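PDB 3H38: tRNA nucleotidyl transferase-related protein, which acts as a class II CCA-adding enzyme, probably adding nucleotides from CTP and ATP to the tRNA 3' end, in the nucleotidyltransferase part of a longer protein. Local coordinates for residues F264-W269 and H350-L355; R279-L284 and R307-E312; A322-L327 and G357-L362. All coordinates share one frame; numbering follows the deposited sequence.

Interaction 1 of 3, residues F264-W269 and H350-L355; sequences FRNIPW and HFLAYL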
loop_
_atom_site.group_PDB
_atom_site.type_symbol
_atom_site.label_atom_id
_atom_site.label_comp_id
_atom_site.label_asym_id
_atom_site.label_seq_id
_atom_site.Cartn_x
_atom_site.Cartn_y
_atom_site.Cartn_z
ATOM N N PHE A 264 -9.780 -8.381 5.850
ATOM C CA PHE A 264 -8.919 -7.471 6.603
ATOM C C PHE A 264 -8.803 -7.853 8.062
ATOM O O PHE A 264 -7.700 -7.862 8.604
ATOM C CB PHE A 264 -9.360 -6.011 6.424
ATOM C CG PHE A 264 -8.945 -5.424 5.096
ATOM C CD1 PHE A 264 -9.888 -5.142 4.113
ATOM C CD2 PHE A 264 -7.585 -5.204 4.813
ATOM C CE1 PHE A 264 -9.496 -4.609 2.877
ATOM C CE2 PHE A 264 -7.168 -4.678 3.574
ATOM C CZ PHE A 264 -8.118 -4.372 2.603
ATOM N N ARG A 265 -9.933 -8.189 8.680
ATOM C CA ARG A 265 -9.948 -8.669 10.062
ATOM C C ARG A 265 -8.898 -9.743 10.293
ATOM O O ARG A 265 -8.196 -9.746 11.312
ATOM C CB ARG A 265 -11.332 -9.232 10.466
ATOM C CG ARG A 265 -11.358 -9.783 11.920
ATOM C CD ARG A 265 -12.453 -10.874 12.202
ATOM N NE ARG A 265 -13.702 -10.526 11.541
ATOM C CZ ARG A 265 -14.363 -11.282 10.668
ATOM N NH1 ARG A 265 -15.465 -10.794 10.114
ATOM N NH2 ARG A 265 -13.961 -12.511 10.363
ATOM N N ASN A 266 -8.794 -10.657 9.339
ATOM C CA ASN A 266 -8.020 -11.864 9.535
ATOM C C ASN A 266 -6.598 -11.743 9.041
ATOM O O ASN A 266 -5.747 -12.583 9.331
ATOM C CB ASN A 266 -8.731 -13.042 8.878
ATOM C CG ASN A 266 -9.940 -13.495 9.671
ATOM O OD1 ASN A 266 -9.850 -13.680 10.879
ATOM N ND2 ASN A 266 -11.080 -13.662 8.999
ATOM N N ILE A 267 -6.333 -10.681 8.302
ATOM C CA ILE A 267 -5.028 -10.521 7.684
ATOM C C ILE A 267 -3.860 -10.450 8.690
ATOM O O ILE A 267 -2.798 -11.033 8.455
ATOM C CB ILE A 267 -5.041 -9.355 6.676
ATOM C CG1 ILE A 267 -5.509 -9.884 5.305
ATOM C CG2 ILE A 267 -3.661 -8.681 6.585
ATOM C CD1 ILE A 267 -5.626 -8.835 4.230
ATOM N N PRO A 268 -4.060 -9.769 9.830
ATOM C CA PRO A 268 -2.924 -9.627 10.740
ATOM C C PRO A 268 -2.656 -10.932 11.486
ATOM O O PRO A 268 -1.498 -11.235 11.779
ATOM C CB PRO A 268 -3.383 -8.530 11.710
ATOM C CG PRO A 268 -4.706 -8.013 11.166
ATOM C CD PRO A 268 -5.270 -9.125 10.365
ATOM N N TRP A 269 -3.713 -11.685 11.782
ATOM C CA TRP A 269 -3.576 -13.020 12.370
ATOM C C TRP A 269 -2.783 -13.928 11.434
ATOM O O TRP A 269 -2.341 -14.992 11.836
ATOM C CB TRP A 269 -4.953 -13.640 12.622
ATOM C CG TRP A 269 -4.945 -14.975 13.344
ATOM C CD1 TRP A 269 -5.247 -15.186 14.657
ATOM C CD2 TRP A 269 -4.653 -16.269 12.793
ATOM N NE1 TRP A 269 -5.148 -16.520 14.962
ATOM C CE2 TRP A 269 -4.786 -17.209 13.836
ATOM C CE3 TRP A 269 -4.285 -16.724 11.525
ATOM C CZ2 TRP A 269 -4.570 -18.572 13.652
ATOM C CZ3 TRP A 269 -4.068 -18.077 11.343
ATOM C CH2 TRP A 269 -4.213 -18.987 12.403
ATOM N N HIS A 350 -7.507 -15.411 1.790
ATOM C CA HIS A 350 -8.619 -15.611 0.880
ATOM C C HIS A 350 -9.573 -16.659 1.467
ATOM O O HIS A 350 -10.781 -16.488 1.439
ATOM C CB HIS A 350 -8.066 -16.035 -0.489
ATOM C CG HIS A 350 -9.078 -16.078 -1.586
ATOM N ND1 HIS A 350 -10.363 -15.584 -1.451
ATOM C CD2 HIS A 350 -8.985 -16.520 -2.869
ATOM C CE1 HIS A 350 -11.019 -15.746 -2.583
ATOM N NE2 HIS A 350 -10.208 -16.319 -3.461
ATOM N N PHE A 351 -9.036 -17.739 2.017
ATOM C CA PHE A 351 -9.899 -18.674 2.734
ATOM C C PHE A 351 -10.552 -17.984 3.931
ATOM O O PHE A 351 -11.759 -18.124 4.166
ATOM C CB PHE A 351 -9.140 -19.926 3.165
ATOM C CG PHE A 351 -9.085 -20.995 2.105
ATOM C CD1 PHE A 351 -7.868 -21.501 1.668
ATOM C CD2 PHE A 351 -10.255 -21.491 1.539
ATOM C CE1 PHE A 351 -7.818 -22.494 0.688
ATOM C CE2 PHE A 351 -10.214 -22.484 0.560
ATOM C CZ PHE A 351 -8.993 -22.983 0.132
ATOM N N LEU A 352 -9.772 -17.202 4.664
ATOM C CA LEU A 352 -10.342 -16.513 5.813
ATOM C C LEU A 352 -11.382 -15.459 5.429
ATOM O O LEU A 352 -12.222 -15.082 6.257
ATOM C CB LEU A 352 -9.249 -15.914 6.694
ATOM C CG LEU A 352 -8.438 -16.944 7.487
ATOM C CD1 LEU A 352 -7.060 -16.395 7.814
ATOM C CD2 LEU A 352 -9.178 -17.360 8.747
ATOM N N ALA A 353 -11.350 -14.991 4.180
ATOM C CA ALA A 353 -12.333 -13.986 3.770
ATOM C C ALA A 353 -13.761 -14.538 3.780
ATOM O O ALA A 353 -14.723 -13.783 3.813
ATOM C CB ALA A 353 -11.995 -13.389 2.400
ATOM N N TYR A 354 -13.895 -15.857 3.772
ATOM C CA TYR A 354 -15.213 -16.475 3.721
ATOM C C TYR A 354 -15.775 -16.792 5.103
ATOM O O TYR A 354 -16.944 -17.204 5.237
ATOM C CB TYR A 354 -15.142 -17.777 2.941
ATOM C CG TYR A 354 -15.265 -17.639 1.449
ATOM C CD1 TYR A 354 -14.145 -17.435 0.652
ATOM C CD2 TYR A 354 -16.502 -17.747 0.829
ATOM C CE1 TYR A 354 -14.260 -17.329 -0.730
ATOM C CE2 TYR A 354 -16.631 -17.640 -0.544
ATOM C CZ TYR A 354 -15.510 -17.434 -1.324
ATOM O OH TYR A 354 -15.651 -17.338 -2.695
ATOM N N LEU A 355 -14.968 -16.649 6.148
ATOM C CA LEU A 355 -15.516 -17.065 7.429
ATOM C C LEU A 355 -15.454 -16.117 8.628
ATOM O O LEU A 355 -14.701 -15.130 8.663
ATOM C CB LEU A 355 -15.072 -18.486 7.808
ATOM C CG LEU A 355 -13.609 -18.825 8.014
ATOM C CD1 LEU A 355 -13.149 -19.785 6.930
ATOM C CD2 LEU A 355 -12.768 -17.549 8.072
#
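Asn266 and Leu352 account for most of the roughly 195 Å² buried here, and they meet at their first side-chain carbons: CB of Asn266 is 3.6 Å from CB of Leu352. Past that point the amide of Asn266 crosses the isobutyl group at a slant, with its CG 4.0 Å from Leu352 CD2, so one side chain supplies both apolar and polar contact. CG of Asn266 stands anti to its carbonyl carbon (chi1 -75°), and ND2 is thereby brought to Leu352 O. Asn266 ND2 to Leu352 O is a weak bond, 3.3 Å long and bent to 125° at the hydrogen. The same oxygen accepts the backbone N of Leu355, closing a type I turn, so the asparagine adds a weak second bond to the oxygen that closes the turn. Leu355, third in buried area, adds its own carbonyl: Arg265 NH2 reaches Leu355 O at 3.2 Å with an angle of 146°, on a lone pair, and the oxygen sits at the guanidinium edge, nearly coplanar with it. The stronger partner of Arg265 is Glu360, by a salt bridge, and Asn266 ND2 also has a weak bond to that carboxylate. The contact belongs to the all-helical region remote from the nucleotide site. Leu352 also touches Val270 of helix 254-274 and Phe363 of helix 357-371, while Phe351 packs on Ser319 and Leu323 of helix 309-328.

Interaction 2 of 3, residues R279-L284 and R307-E312; sequences RFYAVL and RNLINE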
loop_
_atom_site.group_PDB
_atom_site.type_symbol
_atom_site.label_atom_id
_atom_site.label_comp_id
_atom_site.label_asym_id
_atom_site.label_seq_id
_atom_site.Cartn_x
_atom_site.Cartn_y
_atom_site.Cartn_z
ATOM N N ARG A 279 -0.744 -7.255 0.682
ATOM C CA ARG A 279 -2.142 -6.865 0.765
ATOM C C ARG A 279 -2.778 -6.620 -0.586
ATOM O O ARG A 279 -3.983 -6.856 -0.752
ATOM C CB ARG A 279 -2.302 -5.643 1.655
ATOM C CG ARG A 279 -1.679 -5.869 2.994
ATOM C CD ARG A 279 -2.262 -4.981 4.042
ATOM N NE ARG A 279 -1.501 -5.137 5.271
ATOM C CZ ARG A 279 -1.637 -4.355 6.332
ATOM N NH1 ARG A 279 -0.882 -4.572 7.405
ATOM N NH2 ARG A 279 -2.520 -3.358 6.314
ATOM N N PHE A 280 -1.973 -6.151 -1.543
ATOM C CA PHE A 280 -2.461 -5.925 -2.895
ATOM C C PHE A 280 -3.032 -7.240 -3.484
ATOM O O PHE A 280 -4.130 -7.264 -4.030
ATOM C CB PHE A 280 -1.349 -5.332 -3.782
ATOM C CG PHE A 280 -1.759 -5.127 -5.221
ATOM C CD1 PHE A 280 -2.801 -4.269 -5.548
ATOM C CD2 PHE A 280 -1.095 -5.784 -6.246
ATOM C CE1 PHE A 280 -3.190 -4.084 -6.876
ATOM C CE2 PHE A 280 -1.473 -5.603 -7.575
ATOM C CZ PHE A 280 -2.538 -4.750 -7.885
ATOM N N TYR A 281 -2.274 -8.321 -3.362
ATOM C CA TYR A 281 -2.700 -9.617 -3.862
ATOM C C TYR A 281 -3.798 -10.261 -3.010
ATOM O O TYR A 281 -4.698 -10.916 -3.544
ATOM C CB TYR A 281 -1.512 -10.555 -3.933
ATOM C CG TYR A 281 -0.729 -10.375 -5.181
ATOM C CD1 TYR A 281 -0.618 -11.408 -6.085
ATOM C CD2 TYR A 281 -0.132 -9.157 -5.486
ATOM C CE1 TYR A 281 0.074 -11.255 -7.243
ATOM C CE2 TYR A 281 0.573 -8.992 -6.665
ATOM C CZ TYR A 281 0.667 -10.056 -7.527
ATOM O OH TYR A 281 1.345 -9.966 -8.692
ATOM N N ALA A 282 -3.711 -10.088 -1.697
ATOM C CA ALA A 282 -4.759 -10.583 -0.824
ATOM C C ALA A 282 -6.085 -10.019 -1.315
ATOM O O ALA A 282 -7.052 -10.763 -1.515
ATOM C CB ALA A 282 -4.505 -10.157 0.599
ATOM N N VAL A 283 -6.124 -8.705 -1.529
ATOM C CA VAL A 283 -7.354 -8.051 -1.989
ATOM C C VAL A 283 -7.763 -8.498 -3.388
ATOM O O VAL A 283 -8.945 -8.520 -3.718
ATOM C CB VAL A 283 -7.243 -6.505 -1.968
ATOM C CG1 VAL A 283 -8.576 -5.871 -2.313
ATOM C CG2 VAL A 283 -6.828 -6.039 -0.606
ATOM N N LEU A 284 -6.794 -8.849 -4.220
ATOM C CA LEU A 284 -7.136 -9.291 -5.568
ATOM C C LEU A 284 -7.731 -10.700 -5.551
ATOM O O LEU A 284 -8.544 -11.050 -6.415
ATOM C CB LEU A 284 -5.925 -9.236 -6.505
ATOM C CG LEU A 284 -5.305 -7.879 -6.851
ATOM C CD1 LEU A 284 -4.133 -8.041 -7.825
ATOM C CD2 LEU A 284 -6.333 -6.933 -7.437
ATOM N N ARG A 307 1.456 -14.868 -13.254
ATOM C CA ARG A 307 0.604 -15.645 -14.147
ATOM C C ARG A 307 -0.219 -16.692 -13.382
ATOM O O ARG A 307 -1.383 -16.930 -13.693
ATOM C CB ARG A 307 1.442 -16.318 -15.249
ATOM C CG ARG A 307 2.099 -15.357 -16.255
ATOM C CD ARG A 307 2.777 -16.103 -17.411
ATOM N NE ARG A 307 1.832 -16.857 -18.245
ATOM C CZ ARG A 307 1.225 -16.369 -19.328
ATOM N NH1 ARG A 307 1.463 -15.119 -19.708
ATOM N NH2 ARG A 307 0.378 -17.127 -20.031
ATOM N N ASN A 308 0.382 -17.277 -12.376
ATOM C CA ASN A 308 -0.226 -18.324 -11.598
ATOM C C ASN A 308 -1.380 -17.873 -10.741
ATOM O O ASN A 308 -2.065 -18.679 -10.222
ATOM C CB ASN A 308 0.826 -18.960 -10.702
ATOM C CG ASN A 308 0.897 -20.452 -10.860
ATOM O OD1 ASN A 308 0.389 -21.208 -10.033
ATOM N ND2 ASN A 308 1.523 -20.895 -11.932
ATOM N N LEU A 309 -1.540 -16.581 -10.552
ATOM C CA LEU A 309 -2.461 -16.030 -9.568
ATOM C C LEU A 309 -3.895 -16.474 -9.806
ATOM O O LEU A 309 -4.646 -16.747 -8.848
ATOM C CB LEU A 309 -2.380 -14.494 -9.538
ATOM C CG LEU A 309 -3.414 -13.815 -8.636
ATOM C CD1 LEU A 309 -3.130 -14.067 -7.119
ATOM C CD2 LEU A 309 -3.578 -12.337 -8.969
ATOM N N ILE A 310 -4.274 -16.541 -11.082
ATOM C CA ILE A 310 -5.615 -16.962 -11.430
ATOM C C ILE A 310 -5.837 -18.411 -10.977
ATOM O O ILE A 310 -6.919 -18.760 -10.528
ATOM C CB ILE A 310 -5.922 -16.768 -12.911
ATOM C CG1 ILE A 310 -7.438 -16.791 -13.143
ATOM C CG2 ILE A 310 -5.194 -17.815 -13.762
ATOM C CD1 ILE A 310 -8.211 -15.758 -12.344
ATOM N N ASN A 311 -4.793 -19.232 -11.037
ATOM C CA ASN A 311 -4.885 -20.603 -10.542
ATOM C C ASN A 311 -5.262 -20.672 -9.061
ATOM O O ASN A 311 -6.111 -21.487 -8.678
ATOM C CB ASN A 311 -3.573 -21.367 -10.757
ATOM C CG ASN A 311 -3.237 -21.557 -12.216
ATOM O OD1 ASN A 311 -4.121 -21.752 -13.045
ATOM N ND2 ASN A 311 -1.943 -21.502 -12.539
ATOM N N GLU A 312 -4.615 -19.832 -8.244
ATOM C CA GLU A 312 -4.752 -19.862 -6.779
ATOM C C GLU A 312 -6.088 -19.315 -6.321
ATOM O O GLU A 312 -6.704 -19.841 -5.386
ATOM C CB GLU A 312 -3.639 -19.064 -6.111
ATOM C CG GLU A 312 -2.238 -19.565 -6.442
ATOM C CD GLU A 312 -1.210 -18.440 -6.550
ATOM O OE1 GLU A 312 -0.428 -18.454 -7.523
ATOM O OE2 GLU A 312 -1.191 -17.542 -5.675
#
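The Tyr281 ring is approached obliquely by Leu309 CD1, 3.8 Å from ring atom CD1, with CD2 of the leucine 4.2 Å from Tyr281 CE1, so the branched end spans two adjacent ring carbons. The neighbouring Phe280 ring carries Leu284 CD1 on one face, 3.5 Å above the plane and displaced toward the rim. Leu284 thus serves both sides, since the same CD1 methyl comes within 4.5 Å of Leu309 CD2. With Tyr281 and Leu284 three residues apart on one helix, their side chains leave the same surface, and Leu309 inserts its methyls against both. Its CG is anti to the backbone N (chi1 174°), which extends the side chain across the distance between backbones whose nearest CA atoms, those of Tyr281 and Leu309, are 8.6 Å apart. This is apolar helix-helix packing in the helical region that follows the head and neck of class II CCA-adding enzymes, and it joins helix 279-287 to the N-terminal part of helix 309-328. The tyrosine hydroxyl is bonded to the backbone N of Arg306, tying the ring's polar end to the chain leading into that helix. Leu305 also lies against Phe280, Tyr281 and Leu284, and Leu309 touches Trp296 of helix 293-302. Among the exposed residues nearby, Asn311 ND2 makes a weak but nearly straight bond, 3.4 Å long, to Asn308 OD1.

Interaction 3 of 3, residues A322-L327 and G357-L362; sequences ALLEML and GEKEGL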
loop_
_atom_site.group_PDB
_atom_site.type_symbol
_atom_site.label_atom_id
_atom_site.label_comp_id
_atom_site.label_asym_id
_atom_site.label_seq_id
_atom_site.Cartn_x
_atom_site.Cartn_y
_atom_site.Cartn_z
ATOM N N ALA A 322 -17.047 -26.197 -0.472
ATOM C CA ALA A 322 -16.709 -27.457 0.197
ATOM C C ALA A 322 -16.101 -27.217 1.576
ATOM O O ALA A 322 -16.295 -28.003 2.504
ATOM C CB ALA A 322 -15.753 -28.280 -0.660
ATOM N N LEU A 323 -15.366 -26.121 1.702
ATOM C CA LEU A 323 -14.639 -25.856 2.924
ATOM C C LEU A 323 -15.615 -25.496 4.024
ATOM O O LEU A 323 -15.460 -25.948 5.160
ATOM C CB LEU A 323 -13.629 -24.730 2.721
ATOM C CG LEU A 323 -12.434 -24.656 3.683
ATOM C CD1 LEU A 323 -12.055 -23.194 3.924
ATOM C CD2 LEU A 323 -12.698 -25.340 5.006
ATOM N N LEU A 324 -16.618 -24.689 3.687
ATOM C CA LEU A 324 -17.630 -24.300 4.666
ATOM C C LEU A 324 -18.317 -25.536 5.223
ATOM O O LEU A 324 -18.524 -25.655 6.429
ATOM C CB LEU A 324 -18.693 -23.390 4.052
ATOM C CG LEU A 324 -18.448 -21.884 3.957
ATOM C CD1 LEU A 324 -17.787 -21.330 5.214
ATOM C CD2 LEU A 324 -17.623 -21.591 2.743
ATOM N N GLU A 325 -18.681 -26.454 4.337
ATOM C CA GLU A 325 -19.369 -27.659 4.757
ATOM C C GLU A 325 -18.525 -28.472 5.720
ATOM O O GLU A 325 -19.055 -28.990 6.704
ATOM C CB GLU A 325 -19.759 -28.512 3.552
ATOM C CG GLU A 325 -20.991 -28.023 2.809
ATOM C CD GLU A 325 -21.611 -29.121 1.968
ATOM O OE1 GLU A 325 -22.770 -28.958 1.526
ATOM O OE2 GLU A 325 -20.939 -30.156 1.761
ATOM N N MET A 326 -17.223 -28.585 5.436
ATOM C CA MET A 326 -16.305 -29.352 6.287
ATOM C C MET A 326 -16.150 -28.723 7.676
ATOM O O MET A 326 -15.914 -29.417 8.663
ATOM C CB MET A 326 -14.908 -29.461 5.670
ATOM C CG MET A 326 -14.739 -30.288 4.406
ATOM S SD MET A 326 -13.021 -29.990 3.870
ATOM C CE MET A 326 -13.009 -30.634 2.192
ATOM N N LEU A 327 -16.247 -27.402 7.752
ATOM C CA LEU A 327 -16.104 -26.729 9.039
ATOM C C LEU A 327 -17.421 -26.776 9.821
ATOM O O LEU A 327 -17.443 -26.573 11.040
ATOM C CB LEU A 327 -15.633 -25.281 8.850
ATOM C CG LEU A 327 -14.221 -25.082 8.291
ATOM C CD1 LEU A 327 -13.977 -23.608 7.988
ATOM C CD2 LEU A 327 -13.144 -25.629 9.241
ATOM N N GLY A 357 -16.902 -16.347 13.156
ATOM C CA GLY A 357 -17.363 -17.183 14.247
ATOM C C GLY A 357 -16.644 -18.505 14.446
ATOM O O GLY A 357 -15.417 -18.572 14.601
ATOM N N GLU A 358 -17.434 -19.571 14.450
ATOM C CA GLU A 358 -16.937 -20.888 14.799
ATOM C C GLU A 358 -16.102 -21.495 13.698
ATOM O O GLU A 358 -15.075 -22.133 13.962
ATOM C CB GLU A 358 -18.099 -21.820 15.133
ATOM C CG GLU A 358 -18.567 -21.705 16.557
ATOM C CD GLU A 358 -17.426 -21.796 17.563
ATOM O OE1 GLU A 358 -16.659 -20.811 17.696
ATOM O OE2 GLU A 358 -17.309 -22.852 18.232
ATOM N N LYS A 359 -16.544 -21.296 12.471
ATOM C CA LYS A 359 -15.818 -21.793 11.331
ATOM C C LYS A 359 -14.443 -21.185 11.187
ATOM O O LYS A 359 -13.516 -21.865 10.860
ATOM C CB LYS A 359 -16.606 -21.602 10.077
ATOM C CG LYS A 359 -17.904 -22.201 10.176
ATOM C CD LYS A 359 -18.344 -22.634 8.837
ATOM C CE LYS A 359 -19.832 -22.466 8.667
ATOM N NZ LYS A 359 -20.379 -23.383 7.631
ATOM N N GLU A 360 -14.334 -19.901 11.445
ATOM C CA GLU A 360 -13.043 -19.201 11.435
ATOM C C GLU A 360 -12.162 -19.722 12.557
ATOM O O GLU A 360 -11.043 -20.162 12.314
ATOM C CB GLU A 360 -13.253 -17.696 11.588
ATOM C CG GLU A 360 -12.015 -16.887 11.931
ATOM C CD GLU A 360 -12.333 -15.398 12.157
ATOM O OE1 GLU A 360 -13.177 -14.837 11.418
ATOM O OE2 GLU A 360 -11.740 -14.784 13.074
ATOM N N GLY A 361 -12.687 -19.695 13.782
ATOM C CA GLY A 361 -11.992 -20.241 14.936
ATOM C C GLY A 361 -11.440 -21.648 14.746
ATOM O O GLY A 361 -10.290 -21.926 15.076
ATOM N N LEU A 362 -12.228 -22.558 14.205
ATOM C CA LEU A 362 -11.749 -23.900 13.970
ATOM C C LEU A 362 -10.718 -24.000 12.880
ATOM O O LEU A 362 -9.592 -24.386 13.123
ATOM C CB LEU A 362 -12.926 -24.725 13.471
ATOM C CG LEU A 362 -13.131 -26.215 13.702
ATOM C CD1 LEU A 362 -13.818 -26.812 12.538
ATOM C CD2 LEU A 362 -11.898 -26.951 14.038
#
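The segments bearing Leu324 and Leu327 on one side and Lys359 and Leu362 on the other cross almost perpendicularly, at 91°, with their axes 10.0 Å apart at closest approach and the CA atoms of Leu327 and Lys359 separated by 5.4 Å. Those two residues bury the most area. The lysine chain crosses Leu327 obliquely, its CD 3.8 Å from Leu327 CB, and then runs on to Leu324, which it meets at about a right angle, CD lying 3.9 Å from Leu324 CD1. CG of Lys359 is anti to the carbonyl carbon (chi1 -55°), and a bend at chi3 then directs the ammonium group to the backbone: NZ donates to Leu324 O at 3.2 Å. The donor stands well above the carbonyl plane, 53° out of it, so the bond avoids the lone-pair directions. Ser328 OG, bonded to both NZ and Leu324 O, is the lysine's stronger partner and completes a small polar cluster in the last turn of helix 309-328. Leu327 CD1 also comes within 3.4 Å of Lys359 O, while Leu327 CD2 meets Leu362 CD1 at 3.6 Å, the two leucines sliding past each other in opposite directions. With an alanine here instead of Lys359, the Leu324 carbonyl and the Ser328 hydroxyl would probably lose their charged partner, and a gap is likely to open beside Leu324 and Leu327. The contact joins the end of helix 309-328 to the start of helix 357-371, with the lysine working in two ways: its methylenes pack on leucines, and its positive charge, placed at the C-terminal end of a helix, probably interacts favourably with the partial negative charge of the carbonyls there.

In the fold
All three contacts lie in the helical region away from the nucleotide and magnesium sites. Interactions 1 and 2 are buried; interaction 3, its centre about 30 Å from the centre of the chain, against about 18 and 15 Å for the other two centres, is only partly so. Their chemistry follows: interaction 2 is purely apolar across its segments, whereas 1 and 3 combine leucine packing with side-chain donors bonded to backbone carbonyls. Interactions 2 and 3 use opposite ends of helix 309-328 and do not touch. Interaction 1 adjoins both: Phe264 CZ packs 3.8 Å from Val283 CG2 of interaction 2, and the Arg265-Glu360 salt bridge links it to interaction 3.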